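Local coordinates for protein purine nucleoside phosphorylase YlmD (Geobacillus stearothermophilus, PDB 6T1B) that catalyses the phosphorolysis of adenosine, inosine and S-methyl-5'-thioadenosine to the free base and a ribose 1-phosphate, and also deaminates adenosine, using zinc, at residues A68-V80 with V88-F100. Numbering follows the deposited sequence.
With NOS (inosine), chain B.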
ATOM      1  N   ALA A  68      -3.600 -19.156  -2.176  1.00 19.49           N
ATOM      2  CA  ALA A  68      -3.407 -20.013  -3.334  1.00 21.25           C
ATOM      3  C   ALA A  68      -2.806 -19.219  -4.490  1.00 21.58           C
ATOM      4  O   ALA A  68      -3.284 -19.264  -5.620  1.00 22.21           O
ATOM      5  CB  ALA A  68      -4.727 -20.676  -3.741  1.00 22.36           C
ATOM      6  N   PHE A  69      -1.733 -18.490  -4.188  1.00 17.50           N
ATOM      7  CA  PHE A  69      -1.083 -17.584  -5.138  1.00 17.22           C
ATOM      8  C   PHE A  69       0.413 -17.723  -4.877  1.00 15.92           C
ATOM      9  O   PHE A  69       0.975 -17.043  -4.012  1.00 15.98           O
ATOM     10  CB  PHE A  69      -1.575 -16.147  -4.966  1.00 18.70           C
ATOM     11  CG  PHE A  69      -1.648 -15.371  -6.250  1.00 17.31           C
ATOM     12  CD1 PHE A  69      -2.841 -14.785  -6.662  1.00 19.37           C
ATOM     13  CD2 PHE A  69      -0.534 -15.242  -7.058  1.00 16.26           C
ATOM     14  CE1 PHE A  69      -2.907 -14.072  -7.855  1.00 19.44           C
ATOM     15  CE2 PHE A  69      -0.595 -14.530  -8.249  1.00 19.14           C
ATOM     16  CZ  PHE A  69      -1.770 -13.932  -8.633  1.00 17.43           C
ATOM     17  N   PRO A  70       1.078 -18.647  -5.586  1.00 17.70           N
ATOM     18  CA  PRO A  70       2.459 -19.003  -5.243  1.00 18.62           C
ATOM     19  C   PRO A  70       3.423 -17.832  -5.180  1.00 19.14           C
ATOM     20  O   PRO A  70       3.335 -16.876  -5.954  1.00 16.35           O
ATOM     21  CB  PRO A  70       2.853 -19.974  -6.363  1.00 19.03           C
ATOM     22  CG  PRO A  70       1.543 -20.648  -6.712  1.00 24.71           C
ATOM     23  CD  PRO A  70       0.515 -19.553  -6.611  1.00 18.84           C
ATOM     24  N   LEU A  71       4.367 -17.944  -4.248  1.00 18.35           N
ATOM     25  CA  LEU A  71       5.375 -16.915  -4.027  1.00 15.45           C
ATOM     26  C   LEU A  71       6.178 -16.643  -5.288  1.00 14.23           C
ATOM     27  O   LEU A  71       6.593 -15.498  -5.511  1.00 14.66           O
ATOM     28  CB  LEU A  71       6.288 -17.378  -2.881  1.00 15.57           C
ATOM     29  CG  LEU A  71       7.370 -16.394  -2.443  1.00 15.55           C
ATOM     30  CD1 LEU A  71       6.873 -15.015  -2.109  1.00 15.40           C
ATOM     31  CD2 LEU A  71       8.095 -16.977  -1.221  1.00 17.95           C
ATOM     32  N   GLU A  72       6.384 -17.662  -6.127  1.00 17.50           N
ATOM     33  CA  GLU A  72       7.100 -17.495  -7.390  1.00 16.25           C
ATOM     34  C   GLU A  72       6.409 -16.522  -8.345  1.00 16.08           C
ATOM     35  O   GLU A  72       7.009 -16.115  -9.351  1.00 19.06           O
ATOM     36  CB  GLU A  72       7.225 -18.854  -8.083  1.00 23.01           C
ATOM     37  CG  GLU A  72       8.142 -19.849  -7.379  1.00 35.61           C
ATOM     38  CD  GLU A  72       7.567 -20.400  -6.079  1.00 42.95           C
ATOM     39  OE1 GLU A  72       6.328 -20.456  -5.939  1.00 26.91           O
ATOM     40  OE2 GLU A  72       8.357 -20.772  -5.185  1.00 55.39           O
ATOM     41  N   ARG A  73       5.148 -16.178  -8.091  1.00 16.25           N
ATOM     42  CA  ARG A  73       4.392 -15.287  -8.960  1.00 15.15           C
ATOM     43  C   ARG A  73       4.256 -13.870  -8.411  1.00 14.11           C
ATOM     44  O   ARG A  73       3.552 -13.049  -9.012  1.00 13.39           O
ATOM     45  CB  ARG A  73       3.011 -15.887  -9.258  1.00 18.65           C
ATOM     46  CG  ARG A  73       3.095 -17.142 -10.112  1.00 26.18           C
ATOM     47  CD  ARG A  73       1.761 -17.828 -10.247  1.00 56.13           C
ATOM     48  NE  ARG A  73       1.937 -19.238 -10.580  1.00 59.38           N
ATOM     49  CZ  ARG A  73       0.945 -20.118 -10.644  1.00 82.07           C
ATOM     50  NH1 ARG A  73      -0.302 -19.732 -10.399  1.00 68.29           N
ATOM     51  NH2 ARG A  73       1.204 -21.382 -10.952  1.00 60.41           N
ATOM     52  N   TRP A  74       4.931 -13.552  -7.309  1.00 12.83           N
ATOM     53  CA  TRP A  74       4.834 -12.222  -6.740  1.00 11.17           C
ATOM     54  C   TRP A  74       5.873 -11.308  -7.383  1.00 11.89           C
ATOM     55  O   TRP A  74       6.932 -11.775  -7.829  1.00 12.70           O
ATOM     56  CB  TRP A  74       5.095 -12.227  -5.238  1.00 13.24           C
ATOM     57  CG  TRP A  74       4.211 -13.071  -4.396  1.00 12.16           C
ATOM     58  CD1 TRP A  74       3.297 -14.011  -4.775  1.00 13.53           C
ATOM     59  CD2 TRP A  74       4.190 -13.023  -2.974  1.00 11.94           C
ATOM     60  NE1 TRP A  74       2.701 -14.564  -3.647  1.00 12.42           N
ATOM     61  CE2 TRP A  74       3.250 -13.972  -2.536  1.00 14.18           C
ATOM     62  CE3 TRP A  74       4.871 -12.261  -2.022  1.00 12.17           C
ATOM     63  CZ2 TRP A  74       2.992 -14.176  -1.179  1.00 12.79           C
ATOM     64  CZ3 TRP A  74       4.629 -12.496  -0.683  1.00 12.69           C
ATOM     65  CH2 TRP A  74       3.693 -13.427  -0.284  1.00 12.94           C
ATOM     66  N   VAL A  75       5.603  -9.994  -7.364  1.00 11.41           N
ATOM     67  CA  VAL A  75       6.571  -8.979  -7.773  1.00 10.66           C
ATOM     68  C   VAL A  75       6.625  -7.919  -6.687  1.00 10.98           C
ATOM     69  O   VAL A  75       5.586  -7.385  -6.296  1.00 10.60           O
ATOM     70  CB  VAL A  75       6.197  -8.322  -9.107  1.00 11.94           C
ATOM     71  CG1 VAL A  75       7.277  -7.331  -9.501  1.00 12.74           C
ATOM     72  CG2 VAL A  75       5.999  -9.351 -10.198  1.00 13.30           C
ATOM     73  N   CYS A  76       7.833  -7.629  -6.207  1.00 10.39           N
ATOM     74  CA  CYS A  76       8.095  -6.664  -5.159  1.00 11.02           C
ATOM     75  C   CYS A  76       8.997  -5.565  -5.709  1.00 12.10           C
ATOM     76  O   CYS A  76       9.684  -5.736  -6.732  1.00 11.98           O
ATOM     77  CB  CYS A  76       8.794  -7.357  -3.983  1.00 11.01           C
ATOM     78  SG  CYS A  76       7.791  -8.659  -3.202  1.00 12.36           S
ATOM     79  N   CYS A  77       9.038  -4.456  -4.982  1.00 10.40           N
ATOM     80  CA  CYS A  77       9.894  -3.333  -5.341  1.00 10.59           C
ATOM     81  C   CYS A  77      10.661  -2.818  -4.134  1.00 11.05           C
ATOM     82  O   CYS A  77      10.382  -3.165  -2.988  1.00 11.11           O
ATOM     83  CB  CYS A  77       9.097  -2.215  -6.014  1.00 11.80           C
ATOM     84  SG  CYS A  77       7.793  -1.461  -5.037  1.00 11.44           S
ATOM     85  N   GLU A  78      11.677  -2.010  -4.423  1.00 10.92           N
ATOM     86  CA  GLU A  78      12.616  -1.592  -3.398  1.00 11.36           C
ATOM     87  C   GLU A  78      11.967  -0.705  -2.355  1.00 11.67           C
ATOM     88  O   GLU A  78      12.378  -0.730  -1.190  1.00 13.21           O
ATOM     89  CB  GLU A  78      13.775  -0.843  -4.033  1.00 12.27           C
ATOM     90  CG  GLU A  78      14.874  -0.518  -3.079  1.00 13.10           C
ATOM     91  CD  GLU A  78      16.048   0.197  -3.752  1.00 14.46           C
ATOM     92  OE1 GLU A  78      17.044   0.487  -3.009  1.00 18.85           O
ATOM     93  OE2 GLU A  78      16.035   0.459  -4.974  1.00 14.83           O
ATOM     94  N   GLN A  79      11.000   0.122  -2.746  1.00 10.20           N
ATOM     95  CA  GLN A  79      10.293   1.040  -1.842  1.00 10.81           C
ATOM     96  C   GLN A  79      11.244   2.046  -1.194  1.00 10.74           C
ATOM     97  O   GLN A  79      11.525   2.007   0.004  1.00 13.05           O
ATOM     98  CB  GLN A  79       9.452   0.280  -0.814  1.00 11.69           C
ATOM     99  CG  GLN A  79       8.365  -0.558  -1.458  1.00 10.94           C
ATOM    100  CD  GLN A  79       7.465  -1.294  -0.480  1.00 10.94           C
ATOM    101  OE1 GLN A  79       7.269  -2.497  -0.590  1.00 11.45           O
ATOM    102  NE2 GLN A  79       6.866  -0.552   0.441  1.00 14.66           N
ATOM    103  N   VAL A  80      11.685   2.994  -2.021  1.00 10.96           N
ATOM    104  CA  VAL A  80      12.662   3.988  -1.610  1.00 12.01           C
ATOM    105  C   VAL A  80      12.054   5.279  -1.087  1.00 12.90           C
ATOM    106  O   VAL A  80      12.783   6.252  -0.852  1.00 14.64           O
ATOM    107  CB  VAL A  80      13.669   4.289  -2.742  1.00 12.12           C
ATOM    108  CG1 VAL A  80      14.411   3.015  -3.108  1.00 13.21           C
ATOM    109  CG2 VAL A  80      12.977   4.927  -3.946  1.00 14.11           C
ATOM    110  N   VAL A  88       4.830  -3.870 -14.583  1.00 13.46           N
ATOM    111  CA  VAL A  88       5.449  -5.190 -14.578  1.00 13.78           C
ATOM    112  C   VAL A  88       4.567  -6.219 -15.259  1.00 14.47           C
ATOM    113  O   VAL A  88       3.363  -6.020 -15.447  1.00 15.05           O
ATOM    114  CB  VAL A  88       5.790  -5.651 -13.147  1.00 14.00           C
ATOM    115  CG1 VAL A  88       6.831  -4.713 -12.543  1.00 14.03           C
ATOM    116  CG2 VAL A  88       4.529  -5.689 -12.274  1.00 13.18           C
ATOM    117  N   THR A  89       5.194  -7.338 -15.643  1.00 14.48           N
ATOM    118  CA  THR A  89       4.543  -8.413 -16.374  1.00 16.27           C
ATOM    119  C   THR A  89       4.999  -9.750 -15.805  1.00 15.79           C
ATOM    120  O   THR A  89       5.766  -9.820 -14.846  1.00 15.66           O
ATOM    121  CB  THR A  89       4.896  -8.372 -17.868  1.00 19.50           C
ATOM    122  OG1 THR A  89       6.293  -8.693 -18.024  1.00 20.19           O
ATOM    123  CG2 THR A  89       4.599  -7.011 -18.466  1.00 17.52           C
ATOM    124  N   LYS A  90       4.538 -10.837 -16.423  1.00 18.55           N
ATOM    125  CA  LYS A  90       4.964 -12.155 -15.953  1.00 22.73           C
ATOM    126  C   LYS A  90       6.475 -12.327 -16.022  1.00 18.98           C
ATOM    127  O   LYS A  90       7.025 -13.130 -15.253  1.00 21.06           O
ATOM    128  CB  LYS A  90       4.188 -13.256 -16.671  1.00 22.00           C
ATOM    129  CG  LYS A  90       2.811 -13.469 -16.037  1.00 53.71           C
ATOM    130  CD  LYS A  90       1.830 -14.253 -16.898  1.00 51.51           C
ATOM    131  CE  LYS A  90       2.360 -15.620 -17.258  1.00 55.56           C
ATOM    132  NZ  LYS A  90       1.243 -16.555 -17.568  1.00 57.26           N
ATOM    133  N   SER A  91       7.172 -11.552 -16.860  1.00 20.38           N
ATOM    134  CA  SER A  91       8.624 -11.676 -16.924  0.61 23.80           C
ATOM    135  C   SER A  91       9.301 -11.163 -15.660  1.00 22.23           C
ATOM    136  O   SER A  91      10.491 -11.434 -15.461  1.00 22.94           O
ATOM    137  CB  SER A  91       9.186 -10.956 -18.151  0.61 26.70           C
ATOM    138  OG  SER A  91       9.049  -9.552 -18.056  0.61 24.96           O
ATOM    139  N   ASP A  92       8.573 -10.457 -14.809  1.00 18.11           N
ATOM    140  CA  ASP A  92       9.108  -9.917 -13.573  1.00 16.68           C
ATOM    141  C   ASP A  92       8.772 -10.778 -12.367  1.00 16.64           C
ATOM    142  O   ASP A  92       9.206 -10.451 -11.256  1.00 16.34           O
ATOM    143  CB  ASP A  92       8.606  -8.482 -13.361  1.00 14.86           C
ATOM    144  CG  ASP A  92       8.967  -7.578 -14.520  1.00 21.44           C
ATOM    145  OD1 ASP A  92       8.051  -7.065 -15.192  1.00 18.65           O
ATOM    146  OD2 ASP A  92      10.174  -7.431 -14.800  1.00 25.75           O
ATOM    147  N   ARG A  93       8.056 -11.885 -12.566  1.00 16.78           N
ATOM    148  CA  ARG A  93       7.652 -12.698 -11.431  1.00 16.29           C
ATOM    149  C   ARG A  93       8.873 -13.190 -10.679  1.00 15.79           C
ATOM    150  O   ARG A  93       9.880 -13.598 -11.283  1.00 17.48           O
ATOM    151  CB  ARG A  93       6.863 -13.916 -11.874  1.00 20.39           C
ATOM    152  CG  ARG A  93       5.481 -13.618 -12.412  1.00 23.36           C
ATOM    153  CD  ARG A  93       5.100 -14.765 -13.324  1.00 32.02           C
ATOM    154  NE  ARG A  93       3.728 -15.184 -13.147  1.00 42.90           N
ATOM    155  CZ  ARG A  93       3.208 -16.243 -13.744  1.00 45.48           C
ATOM    156  NH1 ARG A  93       1.941 -16.557 -13.529  1.00 46.67           N
ATOM    157  NH2 ARG A  93       3.969 -16.985 -14.550  1.00 32.17           N
ATOM    158  N   GLY A  94       8.759 -13.172  -9.355  1.00 15.26           N
ATOM    159  CA  GLY A  94       9.842 -13.551  -8.480  1.00 16.09           C
ATOM    160  C   GLY A  94      10.753 -12.429  -8.056  1.00 16.07           C
ATOM    161  O   GLY A  94      11.511 -12.606  -7.087  1.00 14.97           O
ATOM    162  N   ASN A  95      10.707 -11.267  -8.707  1.00 14.13           N
ATOM    163  CA  ASN A  95      11.624 -10.186  -8.370  1.00 14.77           C
ATOM    164  C   ASN A  95      11.322  -9.689  -6.960  1.00 13.85           C
ATOM    165  O   ASN A  95      10.219  -9.208  -6.684  1.00 13.26           O
ATOM    166  CB  ASN A  95      11.486  -9.034  -9.359  1.00 17.16           C
ATOM    167  CG  ASN A  95      12.077  -9.352 -10.706  1.00 22.84           C
ATOM    168  OD1 ASN A  95      12.627 -10.426 -10.933  1.00 23.09           O
ATOM    169  ND2 ASN A  95      11.960  -8.391 -11.623  1.00 27.91           N
ATOM    170  N   GLY A  96      12.284  -9.840  -6.070  1.00 13.85           N
ATOM    171  CA  GLY A  96      12.126  -9.432  -4.699  1.00 12.49           C
ATOM    172  C   GLY A  96      11.267 -10.343  -3.856  1.00 12.61           C
ATOM    173  O   GLY A  96      10.967  -9.997  -2.705  1.00 14.58           O
ATOM    174  N   ALA A  97      10.849 -11.481  -4.382  1.00 12.93           N
ATOM    175  CA  ALA A  97       9.904 -12.327  -3.648  1.00 13.90           C
ATOM    176  C   ALA A  97      10.580 -13.065  -2.497  1.00 15.54           C
ATOM    177  O   ALA A  97      10.006 -13.198  -1.409  1.00 15.08           O
ATOM    178  CB  ALA A  97       9.240 -13.309  -4.598  1.00 14.76           C
ATOM    179  N   GLN A  98      11.795 -13.543  -2.713  1.00 14.74           N
ATOM    180  CA  GLN A  98      12.559 -14.227  -1.689  1.00 15.16           C
ATOM    181  C   GLN A  98      13.913 -13.596  -1.434  1.00 18.73           C
ATOM    182  O   GLN A  98      14.602 -14.008  -0.492  1.00 22.04           O
ATOM    183  CB  GLN A  98      12.775 -15.696  -2.087  1.00 21.48           C
ATOM    184  CG  GLN A  98      11.466 -16.428  -2.262  1.00 26.00           C
ATOM    185  CD  GLN A  98      11.646 -17.879  -2.621  1.00 29.79           C
ATOM    186  OE1 GLN A  98      12.398 -18.597  -1.975  1.00 28.92           O
ATOM    187  NE2 GLN A  98      10.955 -18.316  -3.671  1.00 42.85           N
ATOM    188  N   ASP A  99      14.325 -12.622  -2.243  1.00 18.64           N
ATOM    189  CA  ASP A  99      15.630 -11.979  -2.102  1.00 16.21           C
ATOM    190  C   ASP A  99      15.387 -10.494  -2.340  1.00 17.35           C
ATOM    191  O   ASP A  99      15.050 -10.099  -3.465  1.00 16.71           O
ATOM    192  CB  ASP A  99      16.640 -12.524  -3.111  1.00 18.36           C
ATOM    193  CG  ASP A  99      18.035 -11.952  -2.907  1.00 23.81           C
ATOM    194  OD1 ASP A  99      19.011 -12.615  -3.295  1.00 33.73           O
ATOM    195  OD2 ASP A  99      18.157 -10.851  -2.327  1.00 30.25           O
ATOM    196  N   PHE A 100      15.546  -9.665  -1.300  1.00 15.66           N
ATOM    197  CA  PHE A 100      15.267  -8.245  -1.460  1.00 13.47           C
ATOM    198  C   PHE A 100      16.104  -7.612  -2.564  1.00 14.56           C
ATOM    199  O   PHE A 100      15.649  -6.665  -3.217  1.00 15.15           O
ATOM    200  CB  PHE A 100      15.550  -7.525  -0.139  1.00 16.19           C
ATOM    201  CG  PHE A 100      15.163  -6.088  -0.139  1.00 19.48           C
ATOM    202  CD1 PHE A 100      13.826  -5.720  -0.256  1.00 25.36           C
ATOM    203  CD2 PHE A 100      16.105  -5.097  -0.022  1.00 21.56           C
ATOM    204  CE1 PHE A 100      13.452  -4.373  -0.264  1.00 25.66           C
ATOM    205  CE2 PHE A 100      15.733  -3.751  -0.025  1.00 23.18           C
ATOM    206  CZ  PHE A 100      14.402  -3.398  -0.146  1.00 24.74           C
TER
HETATM  207  N9  NOS B 301      11.291  -2.513   4.078  1.00 28.56           N
HETATM  208  C4  NOS B 301      10.879  -3.098   2.939  1.00 26.01           C
HETATM  209  N3  NOS B 301      10.331  -2.578   1.664  1.00 25.85           N
HETATM  210  C2  NOS B 301      10.023  -3.495   0.603  1.00 25.92           C
HETATM  211  N1  NOS B 301      10.232  -4.907   0.750  1.00 25.76           N
HETATM  212  C6  NOS B 301      10.751  -5.459   1.944  1.00 23.83           C
HETATM  213  O6  NOS B 301      10.889  -6.650   2.010  1.00 19.81           O
HETATM  214  C5  NOS B 301      11.072  -4.453   3.068  1.00 24.18           C
HETATM  215  N7  NOS B 301      11.524  -4.664   4.265  1.00 21.97           N
HETATM  216  C8  NOS B 301      11.676  -3.501   4.893  1.00 27.12           C
HETATM  217  C5' NOS B 301       8.046   0.234   3.428  1.00 40.47           C
HETATM  218  O5' NOS B 301       6.963   0.723   4.214  1.00 41.78           O
HETATM  219  C4' NOS B 301       9.363   0.443   4.132  1.00 38.12           C
HETATM  220  O4' NOS B 301       9.817  -0.834   4.634  1.00 35.88           O
HETATM  221  C1' NOS B 301      11.161  -1.056   4.259  1.00 33.55           C
HETATM  222  C2' NOS B 301      11.421  -0.181   3.036  1.00 36.43           C
HETATM  223  O2' NOS B 301      12.791   0.189   2.972  1.00 37.52           O
HETATM  224  C3' NOS B 301      10.497   1.014   3.279  1.00 38.34           C
HETATM  225  O3' NOS B 301      11.197   2.015   4.038  1.00 39.57           O
HETATM  226  O   HOH W   1       9.729 -16.576  -5.588  1.00 40.47           O
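Gly94 N donates a hydrogen bond to Trp74 O (2.8 Å), and Cys76 N donates one to Asn95 O (2.9 Å). These two backbone bonds join 68-80 to 88-100. Both use atoms of the type II turn Asp92-Asn95, which docks beside strand 74-75, the last strand of its sheet within this chain. A water accepts from Gln98 NE2 and bonds weakly to Leu71 O.

The apolar contacts are small. Ala97 CB sits 3.8 Å from Leu71 CD1, while Leu71 CD2 reaches Gln98 CG. Val75 CG1 meets Val88 CG1 tip to tip at 4.0 Å, because chi1 of -177° turns that methyl away from the backbone N. Val75 CG2 lies against Asp92 O.

Arg73 and Arg93 run side by side, their guanidinium planes 25° apart. Arg73 CG packs over one face of the Arg93 guanidinium, and Lys90 CG covers the opposite face. Arg93 NH1 bonds to Gly116 O, which probably helps offset the like charge of Arg73. With alanine in place of Arg93, Gly116 O would probably lose this donor and a gap would open between Arg73 and Lys90.

At the pocket end, Phe100 CZ lies 3.5 Å from Glu78 O, which approaches the ring edge near its plane. Inosine N1 also meets that edge, 3.4 Å from Phe100 CE1. Gln79 OE1, which accepts from Cys122 N, also lies near C2 of the base. The chemistry thus changes along the contact: backbone bonds fix the turn, and mainly van der Waals contacts link Glu78 and Phe100 where they line the purine pocket.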